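Local coordinates for carbonic anhydrase (Trichomonas vaginalis, PDB 6Y04) that catalyses the reversible hydration of carbon dioxide to hydrogencarbonate, as a zinc-dependent carbonic anhydrase of the beta class, at the interface of chains A and B. Coordinates in Å, arbitrary orientation; residue numbers count along the deposited sequence, not the author numbering. Chains: chain A/B, Carbonic anhydrase.

The interface of chains A and B. Residues chain A 62, 73-75, 133; chain B 66, 73-75, 133.
The indole ring of A:Trp133 has the backbone O of B:Ser73 over one face, 3.8 Å above the plane and toward the rim. At its edge, in plane, lies the carboxylate oxygen OD1 of B:Asp74. The ring of B:Trp133 meets A:Ser73 and A:Asp74 in the same way. Each carboxylate stands nearly upright to the indole it meets, with planes 84° and 86° apart. A:Trp133 NE1 gives a nearly straight hydrogen bond of 2.9 Å to B:Asp74 OD1, nearly along the C-O axis. B:Trp133 NE1 reaches A:Asp74 OD1 at 3.1 Å, on its anti lone pair.

The other carboxylate oxygen crosses to the partner's backbone. A:Asp74 OD2 accepts from B:Ile75 N at 2.7 Å, and B:Asp74 OD2 from A:Ile75 N at 2.9 Å. A:Ser73 OG and B:Ser73 OG add weak bonds to the same oxygens. A:Asp74 CG sits beside its backbone N, anti to the carbonyl carbon (chi1 -67°), which helps place the carboxylate across the contact. A:Asp74 CB packs 3.6 Å from B:Asp74 CB. Water 1 bridges A:Asp74 N and B:Asp74 N, 3.0 Å from each. A:Asp74 OD2 and B:Asp74 OD2 are 4.7 Å apart; the N-H donors and helix starts probably ease their repulsion.

Beta-class carbonic anhydrases are built from dimers, and this reciprocal pairing probably helps hold one together. It straddles the two-fold axis. A:Asp74 and B:Asp74 each begin helix 74-85; A:Trp133 and B:Trp133 reach in from near the end of helix 120-134.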
ATOM      1  N   ALA A  62      -2.395   0.903  -2.739  1.00 16.31           N
ATOM      2  CA  ALA A  62      -3.763   0.419  -2.703  1.00 17.58           C
ATOM      3  C   ALA A  62      -4.284   0.332  -4.133  1.00 18.33           C
ATOM      4  O   ALA A  62      -3.763   1.002  -5.019  1.00 18.85           O
ATOM      5  CB  ALA A  62      -4.622   1.346  -1.870  1.00 16.35           C
ATOM      6  N   SER A  73      -8.007   7.907   6.006  1.00 25.60           N
ATOM      7  CA  SER A  73      -8.042   6.616   5.335  1.00 22.86           C
ATOM      8  C   SER A  73      -6.703   5.945   5.609  1.00 21.02           C
ATOM      9  O   SER A  73      -5.820   6.576   6.183  1.00 20.88           O
ATOM     10  CB  SER A  73      -8.277   6.784   3.848  1.00 21.87           C
ATOM     11  OG  SER A  73      -7.217   7.517   3.251  1.00 22.17           O
ATOM     12  N   ASP A  74      -6.557   4.683   5.193  1.00 20.37           N
ATOM     13  CA  ASP A  74      -5.290   3.970   5.286  1.00 19.01           C
ATOM     14  C   ASP A  74      -4.182   4.809   4.641  1.00 18.66           C
ATOM     15  O   ASP A  74      -3.113   4.992   5.230  1.00 18.92           O
ATOM     16  CB  ASP A  74      -5.357   2.584   4.623  1.00 19.22           C
ATOM     17  CG  ASP A  74      -6.262   1.561   5.293  1.00 19.48           C
ATOM     18  OD1 ASP A  74      -6.482   1.664   6.507  1.00 19.62           O
ATOM     19  OD2 ASP A  74      -6.747   0.665   4.588  1.00 20.07           O
ATOM     20  N   ILE A  75      -4.451   5.327   3.432  1.00 17.34           N
ATOM     21  CA  ILE A  75      -3.438   6.024   2.654  1.00 16.48           C
ATOM     22  C   ILE A  75      -3.081   7.333   3.351  1.00 15.77           C
ATOM     23  O   ILE A  75      -1.904   7.634   3.544  1.00 17.14           O
ATOM     24  CB  ILE A  75      -3.858   6.215   1.182  1.00 16.24           C
ATOM     25  CG1 ILE A  75      -3.860   4.882   0.433  1.00 16.30           C
ATOM     26  CG2 ILE A  75      -2.946   7.217   0.490  1.00 16.21           C
ATOM     27  CD1 ILE A  75      -4.222   5.000  -1.036  1.00 16.07           C
ATOM     28  N   TRP A 133     -14.965   4.174  -3.889  1.00 31.97           N
ATOM     29  CA  TRP A 133     -13.662   3.698  -4.338  1.00 31.55           C
ATOM     30  C   TRP A 133     -13.675   3.355  -5.828  1.00 33.59           C
ATOM     31  O   TRP A 133     -12.774   3.753  -6.571  1.00 34.25           O
ATOM     32  CB  TRP A 133     -13.204   2.483  -3.517  1.00 29.19           C
ATOM     33  CG  TRP A 133     -12.526   2.780  -2.214  1.00 26.20           C
ATOM     34  CD1 TRP A 133     -11.193   2.994  -2.010  1.00 24.81           C
ATOM     35  CD2 TRP A 133     -13.144   2.844  -0.915  1.00 25.30           C
ATOM     36  NE1 TRP A 133     -10.942   3.207  -0.683  1.00 23.90           N
ATOM     37  CE2 TRP A 133     -12.117   3.120   0.017  1.00 24.25           C
ATOM     38  CE3 TRP A 133     -14.460   2.705  -0.446  1.00 24.65           C
ATOM     39  CZ2 TRP A 133     -12.371   3.268   1.382  1.00 23.49           C
ATOM     40  CZ3 TRP A 133     -14.709   2.842   0.905  1.00 24.02           C
ATOM     41  CH2 TRP A 133     -13.675   3.122   1.805  1.00 23.54           C
TER
ATOM     42  N   GLY B  66      -2.457  -2.646   8.893  1.00 22.51           N
ATOM     43  CA  GLY B  66      -3.530  -3.041   9.791  1.00 23.87           C
ATOM     44  C   GLY B  66      -4.895  -3.073   9.105  1.00 25.18           C
ATOM     45  O   GLY B  66      -5.213  -2.221   8.276  1.00 26.15           O
ATOM     46  N   SER B  73     -12.141  -0.271   3.993  1.00 19.50           N
ATOM     47  CA  SER B  73     -10.987   0.600   4.102  1.00 18.58           C
ATOM     48  C   SER B  73     -10.229   0.503   2.783  1.00 17.88           C
ATOM     49  O   SER B  73     -10.608  -0.293   1.933  1.00 17.31           O
ATOM     50  CB  SER B  73     -10.118   0.184   5.262  1.00 18.86           C
ATOM     51  OG  SER B  73      -9.619  -1.136   5.070  1.00 18.79           O
ATOM     52  N   ASP B  74      -9.171   1.307   2.624  1.00 17.37           N
ATOM     53  CA  ASP B  74      -8.319   1.239   1.446  1.00 16.80           C
ATOM     54  C   ASP B  74      -7.822  -0.194   1.268  1.00 15.93           C
ATOM     55  O   ASP B  74      -7.877  -0.750   0.172  1.00 15.38           O
ATOM     56  CB  ASP B  74      -7.147   2.231   1.529  1.00 16.87           C
ATOM     57  CG  ASP B  74      -7.539   3.701   1.415  1.00 17.16           C
ATOM     58  OD1 ASP B  74      -8.568   3.987   0.766  1.00 17.54           O
ATOM     59  OD2 ASP B  74      -6.811   4.553   1.969  1.00 16.45           O
ATOM     60  N   ILE B  75      -7.344  -0.790   2.367  1.00 14.77           N
ATOM     61  CA  ILE B  75      -6.727  -2.103   2.312  1.00 13.79           C
ATOM     62  C   ILE B  75      -7.784  -3.154   1.980  1.00 13.69           C
ATOM     63  O   ILE B  75      -7.562  -3.991   1.105  1.00 14.27           O
ATOM     64  CB  ILE B  75      -5.941  -2.400   3.606  1.00 13.52           C
ATOM     65  CG1 ILE B  75      -4.665  -1.560   3.662  1.00 13.31           C
ATOM     66  CG2 ILE B  75      -5.640  -3.882   3.753  1.00 12.93           C
ATOM     67  CD1 ILE B  75      -4.006  -1.528   5.014  1.00 13.99           C
ATOM     68  N   TRP B 133      -5.854   3.858  14.290  1.00 31.97           N
ATOM     69  CA  TRP B 133      -4.703   3.363  13.550  1.00 31.01           C
ATOM     70  C   TRP B 133      -3.473   3.254  14.452  1.00 31.75           C
ATOM     71  O   TRP B 133      -2.805   2.224  14.442  1.00 33.03           O
ATOM     72  CB  TRP B 133      -4.399   4.258  12.340  1.00 29.31           C
ATOM     73  CG  TRP B 133      -5.204   4.001  11.101  1.00 28.47           C
ATOM     74  CD1 TRP B 133      -4.905   3.126  10.095  1.00 27.44           C
ATOM     75  CD2 TRP B 133      -6.423   4.665  10.705  1.00 27.50           C
ATOM     76  NE1 TRP B 133      -5.857   3.190   9.112  1.00 26.19           N
ATOM     77  CE2 TRP B 133      -6.797   4.127   9.454  1.00 26.33           C
ATOM     78  CE3 TRP B 133      -7.232   5.657  11.278  1.00 27.19           C
ATOM     79  CZ2 TRP B 133      -7.943   4.548   8.777  1.00 26.41           C
ATOM     80  CZ3 TRP B 133      -8.365   6.072  10.605  1.00 27.40           C
ATOM     81  CH2 TRP B 133      -8.714   5.523   9.370  1.00 25.25           C
TER
HETATM   82  O   HOH W   1      -9.268   3.485   4.758  1.00  8.51           O